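Protein SSD1 (Saccharomyces cerevisiae S288C, PDB 7AM1) binds mRNA through its untranslated regions and represses translation, as a non-enzymatic relative of the RNase II exonucleases. Local coordinates at residues A[804-809]-A[892-897]; A[185-190]-A[901-906]; A[392-397]-A[451-456]; A[378-383]-A[497-502]; A[765-770]-A[782-787]. One frame throughout, in Å; residues are numbered along the deposited sequence.

Interaction 1 (A[804-809]-A[892-897])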
# COMPACT_ATOMS: atom_id res chain seq x y z
N ASN A 804 -15.51 -24.84 6.63
CA ASN A 804 -16.27 -25.19 7.83
C ASN A 804 -16.42 -24.00 8.76
O ASN A 804 -17.38 -23.93 9.53
CB ASN A 804 -15.57 -26.34 8.55
CG ASN A 804 -16.54 -27.22 9.32
OD1 ASN A 804 -17.59 -27.61 8.80
ND2 ASN A 804 -16.19 -27.53 10.56
N SER A 805 -15.48 -23.05 8.71
CA SER A 805 -15.51 -21.86 9.54
C SER A 805 -16.16 -20.67 8.85
O SER A 805 -16.19 -19.58 9.44
CB SER A 805 -14.08 -21.50 9.98
OG SER A 805 -13.30 -21.13 8.86
N ILE A 806 -16.68 -20.84 7.64
CA ILE A 806 -17.35 -19.74 6.96
C ILE A 806 -18.69 -19.48 7.62
O ILE A 806 -19.51 -20.39 7.78
CB ILE A 806 -17.54 -20.06 5.47
CG1 ILE A 806 -16.19 -20.11 4.75
CG2 ILE A 806 -18.50 -19.07 4.83
CD1 ILE A 806 -16.32 -20.55 3.30
N LYS A 807 -18.90 -18.23 8.04
CA LYS A 807 -20.15 -17.85 8.69
C LYS A 807 -21.23 -17.50 7.68
O LYS A 807 -22.42 -17.64 7.98
CB LYS A 807 -19.89 -16.69 9.66
CG LYS A 807 -18.94 -17.06 10.80
CD LYS A 807 -19.21 -16.24 12.05
CE LYS A 807 -18.31 -16.66 13.20
NZ LYS A 807 -16.88 -16.25 13.00
N ASN A 808 -20.86 -16.96 6.52
CA ASN A 808 -21.83 -16.56 5.49
C ASN A 808 -21.86 -17.64 4.41
O ASN A 808 -21.30 -17.49 3.32
CB ASN A 808 -21.48 -15.19 4.94
CG ASN A 808 -20.08 -15.13 4.33
OD1 ASN A 808 -19.12 -15.72 4.86
ND2 ASN A 808 -19.94 -14.37 3.25
N LYS A 809 -22.55 -18.74 4.71
CA LYS A 809 -22.49 -19.92 3.86
C LYS A 809 -23.45 -19.90 2.68
O LYS A 809 -23.26 -20.68 1.74
CB LYS A 809 -22.78 -21.18 4.68
CG LYS A 809 -21.74 -21.52 5.74
CD LYS A 809 -21.84 -22.98 6.16
CE LYS A 809 -20.72 -23.36 7.12
NZ LYS A 809 -20.90 -22.70 8.43
N LEU A 892 -17.81 -14.52 -10.31
CA LEU A 892 -18.55 -14.46 -9.05
C LEU A 892 -17.61 -13.99 -7.95
O LEU A 892 -16.51 -14.53 -7.80
CB LEU A 892 -19.13 -15.84 -8.73
CG LEU A 892 -20.19 -16.33 -9.72
CD1 LEU A 892 -20.20 -17.85 -9.81
CD2 LEU A 892 -21.57 -15.82 -9.32
N LEU A 893 -18.03 -12.98 -7.21
CA LEU A 893 -17.18 -12.30 -6.24
C LEU A 893 -17.83 -12.35 -4.86
O LEU A 893 -19.01 -12.03 -4.72
CB LEU A 893 -16.92 -10.85 -6.66
CG LEU A 893 -16.19 -9.95 -5.65
CD1 LEU A 893 -14.76 -10.43 -5.43
CD2 LEU A 893 -16.19 -8.50 -6.13
N ARG A 894 -17.05 -12.78 -3.87
CA ARG A 894 -17.51 -12.94 -2.51
C ARG A 894 -16.40 -12.57 -1.53
O ARG A 894 -15.21 -12.66 -1.84
CB ARG A 894 -17.93 -14.38 -2.23
CG ARG A 894 -19.36 -14.54 -1.88
CD ARG A 894 -19.66 -16.01 -1.76
NE ARG A 894 -19.10 -16.57 -0.53
CZ ARG A 894 -19.78 -16.73 0.60
NH1 ARG A 894 -19.18 -17.25 1.66
NH2 ARG A 894 -21.06 -16.37 0.68
N ALA A 895 -16.82 -12.19 -0.32
CA ALA A 895 -15.94 -12.06 0.84
C ALA A 895 -16.34 -13.15 1.85
O ALA A 895 -17.43 -13.10 2.41
CB ALA A 895 -16.04 -10.67 1.46
N GLU A 896 -15.45 -14.12 2.06
CA GLU A 896 -15.69 -15.18 3.04
C GLU A 896 -15.50 -14.61 4.44
O GLU A 896 -14.42 -14.09 4.75
CB GLU A 896 -14.73 -16.36 2.85
CG GLU A 896 -14.47 -16.82 1.43
CD GLU A 896 -15.63 -17.57 0.82
OE1 GLU A 896 -16.63 -17.81 1.53
OE2 GLU A 896 -15.53 -17.91 -0.37
N VAL A 897 -16.53 -14.69 5.27
CA VAL A 897 -16.46 -14.16 6.63
C VAL A 897 -16.17 -15.30 7.59
O VAL A 897 -16.71 -16.41 7.44
CB VAL A 897 -17.79 -13.46 7.00
CG1 VAL A 897 -17.77 -13.02 8.45
CG2 VAL A 897 -18.03 -12.28 6.07
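Lys807 and Val897 bring the two backbones together, CA to CA 5.6 Å, where the loop 804-809 runs at 126° to the end of strand 888-896 and Lys807 N donates to Val897 O (2.9 Å). Asn808 supplies much of the remaining grip. Its CG is held between the backbone N and the carbonyl carbon (chi1 58°), and both ends of the amide are engaged: OD1 accepts from Val897 N at 2.8 Å just past the strand, while ND2 donates to Ala895 O at 2.9 Å within it. The Arg894 guanidinium takes hold of the Asn808 carbonyl. NH1 and NH2 both donate to Asn808 O, end-on and from opposite faces of the carbonyl plane, the NH1 bond being 2.7 Å long. The Asn808 amide meanwhile lies with ND2 over one face of the guanidinium, the two planes only 18° apart; this is contact between donors and no bond. Arg894 NH1 also forms a salt bridge to Glu896 OE1 (2.6 Å), which Ile806 CD1 covers with hydrocarbon at 3.3 Å from Glu896 OE1. Arg811 adds a second salt bridge to OE1, a surrounding likely to favour a charged Glu896. The loop, part of the DIS3L2-type C-terminal region (OB clan), thus holds the end of strand 888-896, which lies between strands 732-741 and 903-908, while helix 689-725 brings Asn723 against Asn808 and Val897.

Interaction 2 (A[185-190]-A[901-906])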
# COMPACT_ATOMS: atom_id res chain seq x y z
N GLU A 185 -4.29 -14.82 -0.37
CA GLU A 185 -4.81 -14.16 -1.56
C GLU A 185 -5.99 -13.26 -1.23
O GLU A 185 -6.14 -12.19 -1.84
CB GLU A 185 -5.24 -15.21 -2.59
CG GLU A 185 -4.11 -16.07 -3.11
CD GLU A 185 -4.60 -17.16 -4.05
OE1 GLU A 185 -5.83 -17.26 -4.23
OE2 GLU A 185 -3.77 -17.90 -4.60
N GLY A 186 -6.82 -13.64 -0.26
CA GLY A 186 -8.08 -12.98 -0.03
C GLY A 186 -8.04 -11.80 0.92
O GLY A 186 -8.95 -10.96 0.90
N GLN A 187 -7.02 -11.72 1.76
CA GLN A 187 -6.97 -10.70 2.80
C GLN A 187 -6.24 -9.43 2.37
O GLN A 187 -6.06 -8.52 3.19
CB GLN A 187 -6.33 -11.30 4.06
CG GLN A 187 -7.24 -12.36 4.69
CD GLN A 187 -6.62 -13.07 5.87
OE1 GLN A 187 -5.40 -13.15 5.99
NE2 GLN A 187 -7.47 -13.61 6.75
N SER A 188 -5.85 -9.33 1.10
CA SER A 188 -5.29 -8.10 0.56
C SER A 188 -6.04 -7.74 -0.72
O SER A 188 -6.73 -8.56 -1.33
CB SER A 188 -3.79 -8.23 0.28
OG SER A 188 -3.55 -9.20 -0.72
N LEU A 189 -5.90 -6.48 -1.13
CA LEU A 189 -6.64 -6.00 -2.30
C LEU A 189 -6.10 -6.61 -3.58
O LEU A 189 -6.87 -7.07 -4.43
CB LEU A 189 -6.61 -4.48 -2.34
CG LEU A 189 -7.26 -3.81 -1.13
CD1 LEU A 189 -6.93 -2.33 -1.10
CD2 LEU A 189 -8.78 -4.04 -1.12
N LEU A 190 -4.78 -6.62 -3.74
CA LEU A 190 -4.10 -7.19 -4.89
C LEU A 190 -3.43 -8.51 -4.47
O LEU A 190 -3.55 -8.95 -3.33
CB LEU A 190 -3.08 -6.20 -5.46
CG LEU A 190 -3.60 -4.78 -5.74
CD1 LEU A 190 -2.47 -3.90 -6.31
CD2 LEU A 190 -4.81 -4.77 -6.67
N LEU A 901 -9.69 -11.29 9.51
CA LEU A 901 -9.91 -10.51 8.32
C LEU A 901 -10.72 -11.33 7.33
O LEU A 901 -10.47 -12.53 7.17
CB LEU A 901 -8.58 -10.09 7.69
CG LEU A 901 -7.61 -9.35 8.61
CD1 LEU A 901 -6.35 -8.96 7.85
CD2 LEU A 901 -8.26 -8.12 9.24
N PRO A 902 -11.69 -10.73 6.66
CA PRO A 902 -12.43 -11.47 5.63
C PRO A 902 -11.53 -11.77 4.44
O PRO A 902 -10.49 -11.14 4.23
CB PRO A 902 -13.57 -10.52 5.25
CG PRO A 902 -13.04 -9.15 5.58
CD PRO A 902 -12.17 -9.34 6.79
N CYS A 903 -11.96 -12.76 3.65
CA CYS A 903 -11.18 -13.25 2.52
C CYS A 903 -11.99 -13.06 1.25
O CYS A 903 -13.06 -13.67 1.10
CB CYS A 903 -10.83 -14.72 2.72
SG CYS A 903 -9.89 -15.04 4.23
N LEU A 904 -11.48 -12.25 0.33
CA LEU A 904 -12.10 -12.12 -0.97
C LEU A 904 -11.78 -13.36 -1.80
O LEU A 904 -10.64 -13.83 -1.82
CB LEU A 904 -11.59 -10.87 -1.69
CG LEU A 904 -11.90 -9.56 -0.99
CD1 LEU A 904 -11.04 -8.43 -1.58
CD2 LEU A 904 -13.39 -9.25 -1.11
N THR A 905 -12.79 -13.88 -2.48
CA THR A 905 -12.62 -15.05 -3.32
C THR A 905 -13.39 -14.83 -4.62
O THR A 905 -14.42 -14.15 -4.64
CB THR A 905 -13.12 -16.34 -2.64
OG1 THR A 905 -14.51 -16.21 -2.33
CG2 THR A 905 -12.34 -16.62 -1.36
N VAL A 906 -12.89 -15.43 -5.69
CA VAL A 906 -13.50 -15.30 -7.00
C VAL A 906 -13.63 -16.67 -7.64
O VAL A 906 -12.81 -17.57 -7.41
CB VAL A 906 -12.69 -14.36 -7.93
CG1 VAL A 906 -12.80 -12.93 -7.46
CG2 VAL A 906 -11.24 -14.81 -8.01
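Gly186 O accepts from two donors, Leu904 N at 2.9 Å and His715 NE2 of helix 689-725, and Cys903 CA adds a weaker C-H contact. The carbonyl belongs to the end of helix 175-186, which rests so closely on strand 903-908 that the CA atoms of Gly186 and Cys903 are 4.0 Å apart. That strand is an outermost member of the five-stranded antiparallel sheet that also holds 888-896. A CB on Gly186 would collide with Cys903 CB and Leu904 O. Gln187, the first residue to leave the helical path, lays its side chain over 901-903. Its CG sits beside the backbone N (chi1 -68°), the chain extended from there. The side chain crosses Leu901 at about a right angle, with NE2 donating to Leu901 O (3.2 Å) from above the carbonyl plane. Both CG and NE2 touch Cys903 SG, and Gln187 CG lies 3.5 Å from Pro902 O, a buried carbonyl that has no hydrogen-bond partner in the model. An alanine at Gln187 would probably leave Leu901 O without this donor and open a gap beside Cys903 SG. Lys757 NZ, from strand 755-760 at the sheet's other end, reaches Glu185 O at the helix end and Ser188 O just beyond it. Both hydrogen bonds between the segments end on main-chain oxygens, Gly186 O and Leu901 O, and the missing side chain at Gly186 permits the close approach.

Interaction 3 (A[392-397]-A[451-456])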
# COMPACT_ATOMS: atom_id res chain seq x y z
N LEU A 392 4.55 31.18 -9.11
CA LEU A 392 3.81 30.16 -8.38
C LEU A 392 4.41 30.06 -6.98
O LEU A 392 5.57 29.65 -6.83
CB LEU A 392 3.86 28.81 -9.08
CG LEU A 392 3.09 27.70 -8.35
CD1 LEU A 392 1.60 27.87 -8.56
CD2 LEU A 392 3.56 26.32 -8.78
N GLY A 393 3.65 30.47 -5.97
CA GLY A 393 4.08 30.36 -4.59
C GLY A 393 3.49 29.12 -3.95
O GLY A 393 2.29 28.86 -4.06
N CYS A 394 4.35 28.35 -3.28
CA CYS A 394 3.96 27.09 -2.63
C CYS A 394 4.31 27.19 -1.15
O CYS A 394 5.49 27.31 -0.80
CB CYS A 394 4.67 25.91 -3.30
SG CYS A 394 4.43 25.88 -5.09
N HIS A 395 3.29 27.13 -0.30
CA HIS A 395 3.43 27.46 1.11
C HIS A 395 3.03 26.26 1.96
O HIS A 395 1.96 25.68 1.76
CB HIS A 395 2.55 28.66 1.49
CG HIS A 395 2.61 29.79 0.50
ND1 HIS A 395 3.69 30.64 0.39
CD2 HIS A 395 1.71 30.20 -0.43
CE1 HIS A 395 3.46 31.53 -0.56
NE2 HIS A 395 2.26 31.28 -1.07
N VAL A 396 3.89 25.91 2.92
CA VAL A 396 3.68 24.80 3.83
C VAL A 396 3.73 25.32 5.26
O VAL A 396 4.59 26.13 5.61
CB VAL A 396 4.75 23.70 3.63
CG1 VAL A 396 4.53 22.57 4.63
CG2 VAL A 396 4.72 23.18 2.20
N VAL A 397 2.79 24.85 6.09
CA VAL A 397 2.78 25.23 7.50
C VAL A 397 4.15 24.96 8.11
O VAL A 397 4.72 23.87 7.95
CB VAL A 397 1.67 24.48 8.25
CG1 VAL A 397 1.79 24.73 9.75
CG2 VAL A 397 0.31 24.89 7.75
N VAL A 451 8.19 27.76 -1.16
CA VAL A 451 8.99 27.61 -2.37
C VAL A 451 8.26 28.37 -3.47
O VAL A 451 7.13 28.02 -3.83
CB VAL A 451 9.18 26.13 -2.74
CG1 VAL A 451 9.94 26.02 -4.06
CG2 VAL A 451 9.91 25.39 -1.63
N VAL A 452 8.89 29.42 -3.99
CA VAL A 452 8.28 30.33 -4.95
C VAL A 452 9.01 30.21 -6.28
O VAL A 452 10.22 30.47 -6.35
CB VAL A 452 8.29 31.78 -4.44
CG1 VAL A 452 7.63 32.72 -5.44
CG2 VAL A 452 7.60 31.86 -3.09
N TYR A 453 8.30 29.80 -7.32
CA TYR A 453 8.88 29.66 -8.65
C TYR A 453 8.52 30.87 -9.49
O TYR A 453 7.35 31.28 -9.53
CB TYR A 453 8.37 28.39 -9.33
CG TYR A 453 8.67 27.12 -8.56
CD1 TYR A 453 9.91 26.51 -8.64
CD2 TYR A 453 7.70 26.53 -7.76
CE1 TYR A 453 10.18 25.35 -7.93
CE2 TYR A 453 7.96 25.37 -7.04
CZ TYR A 453 9.20 24.78 -7.14
OH TYR A 453 9.48 23.63 -6.44
N THR A 454 9.52 31.44 -10.16
CA THR A 454 9.31 32.45 -11.19
C THR A 454 9.34 31.75 -12.55
O THR A 454 10.29 31.02 -12.85
CB THR A 454 10.37 33.54 -11.12
OG1 THR A 454 10.28 34.23 -9.87
CG2 THR A 454 10.19 34.54 -12.24
N LEU A 455 8.29 31.93 -13.34
CA LEU A 455 8.09 31.18 -14.57
C LEU A 455 8.02 32.11 -15.77
O LEU A 455 7.48 33.21 -15.69
CB LEU A 455 6.80 30.35 -14.52
CG LEU A 455 6.57 29.54 -13.24
CD1 LEU A 455 5.20 28.90 -13.28
CD2 LEU A 455 7.65 28.49 -13.07
N ASP A 456 8.56 31.65 -16.90
CA ASP A 456 8.31 32.34 -18.16
C ASP A 456 6.82 32.28 -18.47
O ASP A 456 6.23 31.20 -18.52
CB ASP A 456 9.12 31.70 -19.29
CG ASP A 456 8.95 32.43 -20.60
OD1 ASP A 456 7.81 32.51 -21.10
OD2 ASP A 456 9.96 32.95 -21.13
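Cys394 and Tyr453 both project from the same face of the sheet, and there their first torsions (chi1 -53° and -58°) set SG and CG beside their own backbone N, which brings the sulfur to the ring edge. SG lies 4.1 Å from Tyr453 CE2 and 83° off the ring normal from the centroid, a cysteine sulfur-aromatic contact. Leu392 CD2 joins them 4.3 Å from Tyr453 CD2, and Leu455 CD1 packs on Leu392 CB. Antiparallel backbone bonds hold the register: Leu392 and Tyr453 exchange N-H and C=O in both directions, Tyr453 N to Leu392 O at 2.8 Å, and Cys394 and Val451 do the same, with Val451 N to Cys394 O also 2.8 Å. Between them Gly393 and Val452 form a non-hydrogen-bonded pair with their CA atoms 4.2 Å apart. The two strands, 389-397 and 446-456, are neighbours in the mixed sheet of the RNB domain, the fold that carries catalysis in active members of the RNase II family. On the face away from Cys394 and Tyr453, Val452 CG2 touches Gly393 CA, and the His395 ring lays one face against Gly393 C; a CB on Gly393 would crowd His395 NE2, which is bonded to His381. The tyrosine tip extends toward helix 544-568, where its OH bonds to Thr559, while the ring meets Phe506 edge-to-face.

Interaction 4 (A[378-383]-A[497-502])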
# COMPACT_ATOMS: atom_id res chain seq x y z
N PHE A 378 -1.17 23.11 3.19
CA PHE A 378 -0.54 23.55 1.96
C PHE A 378 -1.41 24.60 1.30
O PHE A 378 -2.63 24.47 1.27
CB PHE A 378 -0.34 22.36 1.01
CG PHE A 378 0.38 22.71 -0.26
CD1 PHE A 378 1.75 22.88 -0.26
CD2 PHE A 378 -0.31 22.83 -1.45
CE1 PHE A 378 2.42 23.18 -1.42
CE2 PHE A 378 0.36 23.12 -2.62
CZ PHE A 378 1.72 23.29 -2.60
N ALA A 379 -0.77 25.66 0.81
CA ALA A 379 -1.48 26.76 0.16
C ALA A 379 -0.67 27.22 -1.04
O ALA A 379 0.54 27.02 -1.12
CB ALA A 379 -1.71 27.92 1.14
N LEU A 380 -1.37 27.87 -1.98
CA LEU A 380 -0.75 28.28 -3.23
C LEU A 380 -1.19 29.68 -3.62
O LEU A 380 -2.27 30.13 -3.23
CB LEU A 380 -1.15 27.35 -4.39
CG LEU A 380 -0.60 25.93 -4.48
CD1 LEU A 380 -1.40 25.17 -5.54
CD2 LEU A 380 0.88 25.95 -4.81
N HIS A 381 -0.35 30.35 -4.40
CA HIS A 381 -0.79 31.52 -5.13
C HIS A 381 -0.14 31.49 -6.51
O HIS A 381 0.91 30.87 -6.70
CB HIS A 381 -0.46 32.85 -4.42
CG HIS A 381 0.97 33.27 -4.50
ND1 HIS A 381 1.87 33.08 -3.48
CD2 HIS A 381 1.64 33.95 -5.46
CE1 HIS A 381 3.04 33.59 -3.81
NE2 HIS A 381 2.93 34.12 -5.01
N VAL A 382 -0.80 32.12 -7.47
CA VAL A 382 -0.24 32.37 -8.79
C VAL A 382 -0.40 33.86 -9.03
O VAL A 382 -1.46 34.43 -8.76
CB VAL A 382 -0.92 31.54 -9.89
CG1 VAL A 382 -0.52 32.05 -11.26
CG2 VAL A 382 -0.58 30.08 -9.75
N ARG A 383 0.66 34.49 -9.51
CA ARG A 383 0.65 35.94 -9.67
C ARG A 383 1.37 36.27 -10.96
O ARG A 383 2.37 35.64 -11.30
CB ARG A 383 1.30 36.60 -8.44
CG ARG A 383 1.38 38.12 -8.46
CD ARG A 383 1.94 38.61 -7.12
NE ARG A 383 2.14 40.05 -7.07
CZ ARG A 383 3.26 40.68 -7.42
NH1 ARG A 383 4.30 39.99 -7.87
NH2 ARG A 383 3.33 41.99 -7.33
N SER A 497 -7.34 27.43 -13.67
CA SER A 497 -6.89 26.82 -14.92
C SER A 497 -5.40 27.05 -15.13
O SER A 497 -4.71 26.19 -15.70
CB SER A 497 -7.68 27.39 -16.10
OG SER A 497 -9.06 27.19 -15.92
N THR A 498 -4.89 28.20 -14.71
CA THR A 498 -3.46 28.45 -14.83
C THR A 498 -2.67 27.54 -13.91
O THR A 498 -1.61 27.03 -14.29
CB THR A 498 -3.15 29.91 -14.53
OG1 THR A 498 -3.97 30.74 -15.36
CG2 THR A 498 -1.69 30.21 -14.81
N VAL A 499 -3.17 27.30 -12.70
CA VAL A 499 -2.52 26.37 -11.78
C VAL A 499 -2.43 24.99 -12.41
O VAL A 499 -1.39 24.32 -12.33
CB VAL A 499 -3.27 26.32 -10.44
CG1 VAL A 499 -2.67 25.26 -9.54
CG2 VAL A 499 -3.23 27.67 -9.75
N GLN A 500 -3.51 24.55 -13.06
CA GLN A 500 -3.49 23.24 -13.71
C GLN A 500 -2.43 23.19 -14.80
O GLN A 500 -1.67 22.23 -14.89
CB GLN A 500 -4.87 22.91 -14.28
CG GLN A 500 -4.88 21.69 -15.19
CD GLN A 500 -6.27 21.27 -15.62
OE1 GLN A 500 -7.27 21.82 -15.16
NE2 GLN A 500 -6.34 20.28 -16.51
N GLU A 501 -2.36 24.23 -15.63
CA GLU A 501 -1.38 24.21 -16.71
C GLU A 501 0.04 24.25 -16.16
O GLU A 501 0.94 23.65 -16.75
CB GLU A 501 -1.62 25.36 -17.68
CG GLU A 501 -0.59 25.45 -18.79
CD GLU A 501 -0.43 24.15 -19.57
OE1 GLU A 501 0.69 23.87 -20.05
OE2 GLU A 501 -1.43 23.39 -19.68
N ILE A 502 0.26 24.94 -15.04
CA ILE A 502 1.57 24.91 -14.40
C ILE A 502 1.87 23.51 -13.89
O ILE A 502 2.96 22.96 -14.14
CB ILE A 502 1.64 25.95 -13.27
CG1 ILE A 502 1.59 27.36 -13.85
CG2 ILE A 502 2.91 25.76 -12.45
CD1 ILE A 502 1.36 28.43 -12.80
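Val382 CG2 is wedged into the tight part of the contact, 3.6 Å from Val499 CG2 and 4.0 Å from Ile502 CD1. Val382 and Ile502 reach toward each other tip to tip, whereas Val382 and Val499 cross obliquely. The first torsion of Val382 divides its two methyls between different partners: CG1 stands anti to the backbone N (chi1 167°), and CG2 beside that N takes the inner position between the two helix residues. CG1 meets the looser margin, where Thr498 CG2 lies 4.2 Å from Val382 CG1 and both residues are partly exposed. Leu380, two residues back along the strand and buried, gives a lighter touch, its CD1 4.2 Å from Val499 CG1. No hydrogen bond spans the two segments, so the interface is aliphatic, with Val499 contributing one methyl to each strand residue. The helix lies across the strand at 99°, their axes 9.4 Å apart, so that just one side of the helix, Thr498, Val499 and Ile502, faces a short length of strand. Tyr495, at the start of the same helix, adds a polar tie by bonding through its OH to Val382 N. Helix 495-510 covers the face of the RNB sheet on which Leu392 of strand 389-397 touches both Val382 and Ile502; Phe367 of strand 367-370 and Ile552 of helix 544-568 each pack on both Leu380 and Val499.

Interaction 5 (A[765-770]-A[782-787])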
# COMPACT_ATOMS: atom_id res chain seq x y z
N PRO A 765 -16.38 -26.56 -10.77
CA PRO A 765 -16.86 -27.89 -11.17
C PRO A 765 -16.33 -28.30 -12.53
O PRO A 765 -17.02 -28.17 -13.55
CB PRO A 765 -18.39 -27.72 -11.19
CG PRO A 765 -18.57 -26.26 -11.53
CD PRO A 765 -17.44 -25.54 -10.83
N LEU A 766 -15.10 -28.81 -12.55
CA LEU A 766 -14.41 -29.16 -13.79
C LEU A 766 -14.24 -30.67 -13.91
O LEU A 766 -14.25 -31.40 -12.92
CB LEU A 766 -13.03 -28.49 -13.85
CG LEU A 766 -12.98 -26.97 -13.72
CD1 LEU A 766 -11.54 -26.49 -13.76
CD2 LEU A 766 -13.79 -26.31 -14.83
N ILE A 767 -14.06 -31.11 -15.15
CA ILE A 767 -13.62 -32.47 -15.43
C ILE A 767 -12.11 -32.52 -15.59
O ILE A 767 -11.45 -33.45 -15.12
CB ILE A 767 -14.34 -33.01 -16.68
CG1 ILE A 767 -15.80 -33.34 -16.35
CG2 ILE A 767 -13.62 -34.23 -17.24
CD1 ILE A 767 -16.79 -32.72 -17.30
N LYS A 768 -11.54 -31.52 -16.26
CA LYS A 768 -10.10 -31.41 -16.42
C LYS A 768 -9.79 -29.98 -16.84
O LYS A 768 -10.68 -29.13 -16.95
CB LYS A 768 -9.56 -32.42 -17.44
CG LYS A 768 -10.12 -32.24 -18.84
CD LYS A 768 -9.37 -33.09 -19.86
N ALA A 769 -8.51 -29.73 -17.08
CA ALA A 769 -8.04 -28.47 -17.63
C ALA A 769 -6.80 -28.77 -18.46
O ALA A 769 -6.05 -29.69 -18.14
CB ALA A 769 -7.73 -27.44 -16.53
N GLU A 770 -6.61 -27.99 -19.52
CA GLU A 770 -5.43 -28.12 -20.36
C GLU A 770 -4.80 -26.75 -20.53
O GLU A 770 -5.49 -25.74 -20.71
CB GLU A 770 -5.75 -28.72 -21.74
CG GLU A 770 -6.20 -30.17 -21.71
CD GLU A 770 -6.01 -30.87 -23.05
OE1 GLU A 770 -6.91 -30.77 -23.91
OE2 GLU A 770 -4.95 -31.50 -23.25
N TRP A 782 -15.54 -27.95 -18.43
CA TRP A 782 -16.54 -27.80 -17.40
C TRP A 782 -17.42 -29.04 -17.27
O TRP A 782 -17.65 -29.77 -18.24
CB TRP A 782 -17.44 -26.61 -17.69
CG TRP A 782 -16.80 -25.27 -17.48
CD1 TRP A 782 -16.12 -24.53 -18.41
CD2 TRP A 782 -16.79 -24.51 -16.27
NE1 TRP A 782 -15.69 -23.35 -17.84
CE2 TRP A 782 -16.09 -23.32 -16.53
CE3 TRP A 782 -17.31 -24.73 -14.99
CZ2 TRP A 782 -15.89 -22.35 -15.56
CZ3 TRP A 782 -17.11 -23.76 -14.03
CH2 TRP A 782 -16.41 -22.59 -14.31
N GLN A 783 -17.93 -29.26 -16.07
CA GLN A 783 -19.04 -30.18 -15.87
C GLN A 783 -20.32 -29.51 -16.33
O GLN A 783 -20.72 -28.50 -15.74
CB GLN A 783 -19.17 -30.57 -14.40
CG GLN A 783 -17.96 -31.21 -13.79
CD GLN A 783 -18.15 -31.47 -12.31
OE1 GLN A 783 -19.28 -31.61 -11.83
NE2 GLN A 783 -17.04 -31.49 -11.56
N PRO A 784 -20.98 -30.00 -17.37
CA PRO A 784 -22.18 -29.31 -17.87
C PRO A 784 -23.26 -29.24 -16.80
O PRO A 784 -23.46 -30.19 -16.03
CB PRO A 784 -22.62 -30.16 -19.07
CG PRO A 784 -22.04 -31.51 -18.82
CD PRO A 784 -20.73 -31.26 -18.11
N GLY A 785 -23.92 -28.09 -16.72
CA GLY A 785 -25.08 -27.91 -15.88
C GLY A 785 -24.80 -27.66 -14.41
O GLY A 785 -25.76 -27.49 -13.64
N VAL A 786 -23.54 -27.64 -13.98
CA VAL A 786 -23.19 -27.45 -12.58
C VAL A 786 -22.87 -25.98 -12.35
O VAL A 786 -21.89 -25.45 -12.89
CB VAL A 786 -22.01 -28.35 -12.17
CG1 VAL A 786 -21.68 -28.17 -10.69
CG2 VAL A 786 -22.35 -29.81 -12.47
N ASP A 787 -23.67 -25.32 -11.52
CA ASP A 787 -23.51 -23.89 -11.26
C ASP A 787 -22.30 -23.66 -10.35
O ASP A 787 -22.22 -24.24 -9.26
CB ASP A 787 -24.78 -23.33 -10.63
CG ASP A 787 -24.79 -21.80 -10.58
OD1 ASP A 787 -23.75 -21.17 -10.88
OD2 ASP A 787 -25.84 -21.24 -10.23
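Gln783 runs its side chain past the Pro765-Leu766 peptide, after its own backbone N has bonded to Pro765 O (2.9 Å). Gln783 CB lies 3.3 Å from Pro765 O, and CG, beside the backbone N (chi1 -59°), remains near the same oxygen. CD then passes the carbonyl carbon of Pro765. At the tip OE1 brushes Pro765 CB, and NE2 donates to Leu766 O at 3.1 Å, from well above the carbonyl plane although that oxygen is in the plane of the amide. An alanine at Gln783 would probably leave Leu766 O without its side-chain donor and open a gap alongside the peptide. Trp782 supplies the apolar half. Leu766 CD2 sits over the six-membered ring, 4.0 Å from the Trp782 centroid, a CH-pi contact, while Pro765 CD approaches the ring edge at 3.7 Å from Trp782 CZ3; Trp782 NE1 bonds to Gln881. Pro765 CB is pressed closely against Val786 CG1 (3.4 Å), and Ile767 CD1 packs against the backbone at Trp782 and Gln783. Asn910 ND2 bonds both Gln783 O and Val786 O. Leu766 and Trp782 form an antiparallel non-hydrogen-bonded pair at the open end of the beta hairpin made by strands 766-772 and 777-782, where a type II turn from Gln783 to Val786, with Gly785 at positive phi, takes the chain out of the sheet.

How the interactions relate
From the N terminus, segment 185-190 comes first and is met by 901-906 after some 710 residues, so interaction 2 encloses the other four. Within that long loop the RNB sheet forms: interaction 4 opens at 378-383, interaction 3 opens and closes between 392 and 456, and helix residues 497-502 then close interaction 4 around it. Interactions 3 and 4 touch through adjacent strands. Further on, interaction 5 closes a short hairpin, and interaction 1 follows in series; no loops cross. Interactions 1 and 2 meet on neighbouring strands 888-896 and 903-908, about 41 to 52 Å, centre to centre, from the RNB pair on the other side of the chain's centre.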